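Local coordinates for putative type VI secretion protein (Escherichia coli, PDB 4PS2), which is the C-terminal helical fragment of TssB, which probably pairs with TssC to build the contractile sheath of the type VI secretion system, at residues A[1-5]-A[29-33]. Sequence-based numbering, arbitrary orientation.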
ATOM      1  N   GLU A   1       8.367  -6.050  -8.613  1.00 50.66           N
ATOM      2  CA  GLU A   1       8.037  -5.031  -9.623  1.00 49.73           C
ATOM      3  C   GLU A   1       7.873  -3.610  -9.052  1.00 50.51           C
ATOM      4  O   GLU A   1       7.058  -3.362  -8.184  1.00 49.87           O
ATOM      5  CB  GLU A   1       6.806  -5.427 -10.422  1.00 51.35           C
ATOM      6  CG  GLU A   1       6.645  -4.593 -11.669  1.00 63.10           C
ATOM      7  CD  GLU A   1       7.852  -4.724 -12.553  1.00 90.82           C
ATOM      8  OE1 GLU A   1       7.921  -5.734 -13.289  1.00 91.40           O
ATOM      9  OE2 GLU A   1       8.740  -3.854 -12.481  1.00 85.41           O
ATOM     10  N   GLU A   2       8.675  -2.708  -9.587  1.00 43.30           N
ATOM     11  CA  GLU A   2       8.709  -1.326  -9.192  1.00 41.57           C
ATOM     12  C   GLU A   2       7.509  -0.533  -9.729  1.00 40.18           C
ATOM     13  O   GLU A   2       7.405   0.631  -9.483  1.00 39.27           O
ATOM     14  CB  GLU A   2      10.022  -0.696  -9.662  1.00 20.00           C
ATOM     15  CG  GLU A   2      10.645   0.311  -8.716  1.00 20.00           C
ATOM     16  CD  GLU A   2      11.628   1.295  -9.365  1.00 20.00           C
ATOM     17  OE1 GLU A   2      12.637   0.874  -9.977  1.00 20.00           O
ATOM     18  OE2 GLU A   2      11.396   2.505  -9.212  1.00 20.00           O
ATOM     19  N   SER A   3       6.605  -1.192 -10.427  1.00 34.30           N
ATOM     20  CA  SER A   3       5.455  -0.524 -11.032  1.00 33.38           C
ATOM     21  C   SER A   3       4.049  -1.096 -10.744  1.00 34.30           C
ATOM     22  O   SER A   3       3.900  -2.226 -10.370  1.00 34.44           O
ATOM     23  CB  SER A   3       5.662  -0.427 -12.532  1.00 37.98           C
ATOM     24  OG  SER A   3       5.291  -1.636 -13.145  1.00 48.52           O
ATOM     25  N   ILE A   4       3.030  -0.274 -10.932  1.00 27.03           N
ATOM     26  CA  ILE A   4       1.641  -0.642 -10.655  1.00 25.25           C
ATOM     27  C   ILE A   4       0.747   0.093 -11.675  1.00 30.27           C
ATOM     28  O   ILE A   4       1.167   1.108 -12.228  1.00 29.83           O
ATOM     29  CB  ILE A   4       1.231  -0.404  -9.165  1.00 26.72           C
ATOM     30  CG1 ILE A   4      -0.025  -1.225  -8.783  1.00 26.94           C
ATOM     31  CG2 ILE A   4       1.065   1.108  -8.813  1.00 23.96           C
ATOM     32  CD1 ILE A   4      -0.190  -1.521  -7.244  1.00 31.49           C
ATOM     33  N   SER A   5      -0.463  -0.415 -11.925  1.00 29.33           N
ATOM     34  CA  SER A   5      -1.341   0.175 -12.933  1.00 29.82           C
ATOM     35  C   SER A   5      -2.748   0.383 -12.467  1.00 34.25           C
ATOM     36  O   SER A   5      -3.314  -0.494 -11.812  1.00 33.97           O
ATOM     37  CB  SER A   5      -1.377  -0.708 -14.176  1.00 34.06           C
ATOM     38  OG  SER A   5      -0.155  -0.644 -14.886  1.00 42.11           O
ATOM     39  N   MET A  29      -0.547   0.376  -1.962  1.00 17.30           N
ATOM     40  CA  MET A  29      -0.254  -0.972  -2.455  1.00 17.44           C
ATOM     41  C   MET A  29       1.173  -1.091  -3.023  1.00 21.20           C
ATOM     42  O   MET A  29       1.840  -2.105  -2.783  1.00 20.14           O
ATOM     43  CB  MET A  29      -1.273  -1.360  -3.539  1.00 20.26           C
ATOM     44  CG  MET A  29      -2.641  -1.797  -2.972  1.00 23.72           C
ATOM     45  SD  MET A  29      -3.907  -1.869  -4.276  1.00 28.27           S
ATOM     46  CE  MET A  29      -3.443  -3.308  -5.087  1.00 26.19           C
ATOM     47  N   LEU A  30       1.629  -0.077  -3.801  1.00 18.41           N
ATOM     48  CA  LEU A  30       2.975  -0.110  -4.362  1.00 16.72           C
ATOM     49  C   LEU A  30       4.009   0.136  -3.243  1.00 19.81           C
ATOM     50  O   LEU A  30       5.020  -0.569  -3.187  1.00 20.05           O
ATOM     51  CB  LEU A  30       3.144   0.867  -5.528  1.00 16.53           C
ATOM     52  CG  LEU A  30       4.528   0.887  -6.195  1.00 20.83           C
ATOM     53  CD1 LEU A  30       4.918  -0.501  -6.761  1.00 20.46           C
ATOM     54  CD2 LEU A  30       4.595   1.970  -7.278  1.00 22.95           C
ATOM     55  N   ALA A  31       3.750   1.096  -2.348  1.00 15.10           N
ATOM     56  CA  ALA A  31       4.670   1.344  -1.220  1.00 16.13           C
ATOM     57  C   ALA A  31       4.777   0.111  -0.291  1.00 22.27           C
ATOM     58  O   ALA A  31       5.858  -0.202   0.224  1.00 20.19           O
ATOM     59  CB  ALA A  31       4.223   2.564  -0.435  1.00 16.88           C
ATOM     60  N   MET A  32       3.651  -0.601  -0.107  1.00 19.99           N
ATOM     61  CA  MET A  32       3.602  -1.784   0.725  1.00 20.48           C
ATOM     62  C   MET A  32       4.393  -2.926   0.069  1.00 22.17           C
ATOM     63  O   MET A  32       5.139  -3.630   0.755  1.00 19.12           O
ATOM     64  CB  MET A  32       2.127  -2.186   0.948  1.00 23.49           C
ATOM     65  CG  MET A  32       1.944  -3.225   1.984  1.00 27.91           C
ATOM     66  SD  MET A  32       2.335  -2.647   3.658  1.00 32.81           S
ATOM     67  CE  MET A  32       2.562  -4.242   4.421  1.00 29.55           C
ATOM     68  N   ARG A  33       4.230  -3.096  -1.270  1.00 18.43           N
ATOM     69  CA  ARG A  33       4.930  -4.131  -2.023  1.00 18.19           C
ATOM     70  C   ARG A  33       6.441  -3.923  -1.909  1.00 22.32           C
ATOM     71  O   ARG A  33       7.156  -4.882  -1.664  1.00 20.96           O
ATOM     72  CB  ARG A  33       4.494  -4.107  -3.486  1.00 19.31           C
ATOM     73  CG  ARG A  33       5.218  -5.144  -4.339  1.00 22.30           C
ATOM     74  CD  ARG A  33       5.218  -4.717  -5.762  1.00 24.62           C
ATOM     75  NE  ARG A  33       3.866  -4.751  -6.309  1.00 28.60           N
ATOM     76  CZ  ARG A  33       3.554  -4.303  -7.513  1.00 40.03           C
ATOM     77  NH1 ARG A  33       4.493  -3.794  -8.299  1.00 26.75           N
ATOM     78  NH2 ARG A  33       2.310  -4.384  -7.956  1.00 27.69           N
TER
HETATM   79  O   HOH W   1       1.777  -4.510 -10.675  1.00 55.49           O
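R33 reaches from helix 16-40 to the irregular N-terminal segment 1-5 and takes hold of its backbone, a compact example of one arginine nitrogen serving two carbonyls. NH1 donates to E1 O at 2.6 Å and to S3 O at 2.7 Å, both bonds somewhat bent. E1 O lies in the guanidinium plane, at its edge, whereas S3 O is tilted 16° from it; seen from the peptides, NH1 sits above each carbonyl plane. R33 runs out with CG anti to the backbone N (chi1 178°) and bends at chi3 (-68°), which turns the guanidinium to run beside residues 1-3. A water joins the second terminal nitrogen to the same peptide, accepting from R33 NH2 at 2.8 Å and donating to S3 O.

The contact lies on the surface of a small all-helical bundle, the C-terminal part of a sheath protein of the VipA family. Here the segment 1-5 passes over one side of helix 16-40, while A31 and M32 of that helix pack on helix 46-57.

Apolar groups fill in beneath the polar grip. I4 and L30 run antiparallel alongside each other, I4 CG2 3.9 Å from L30 CB, while the end of I4 lies across M29, I4 CD1 against M29 CB. The L30 methyls also make van der Waals contact with the backbone carbonyls, L30 CD1 lying 3.8 Å from E1 O. A leucine in place of R33 would probably leave the E1 and S3 carbonyls without their shared donor and let residues 1-3 drift from the helix.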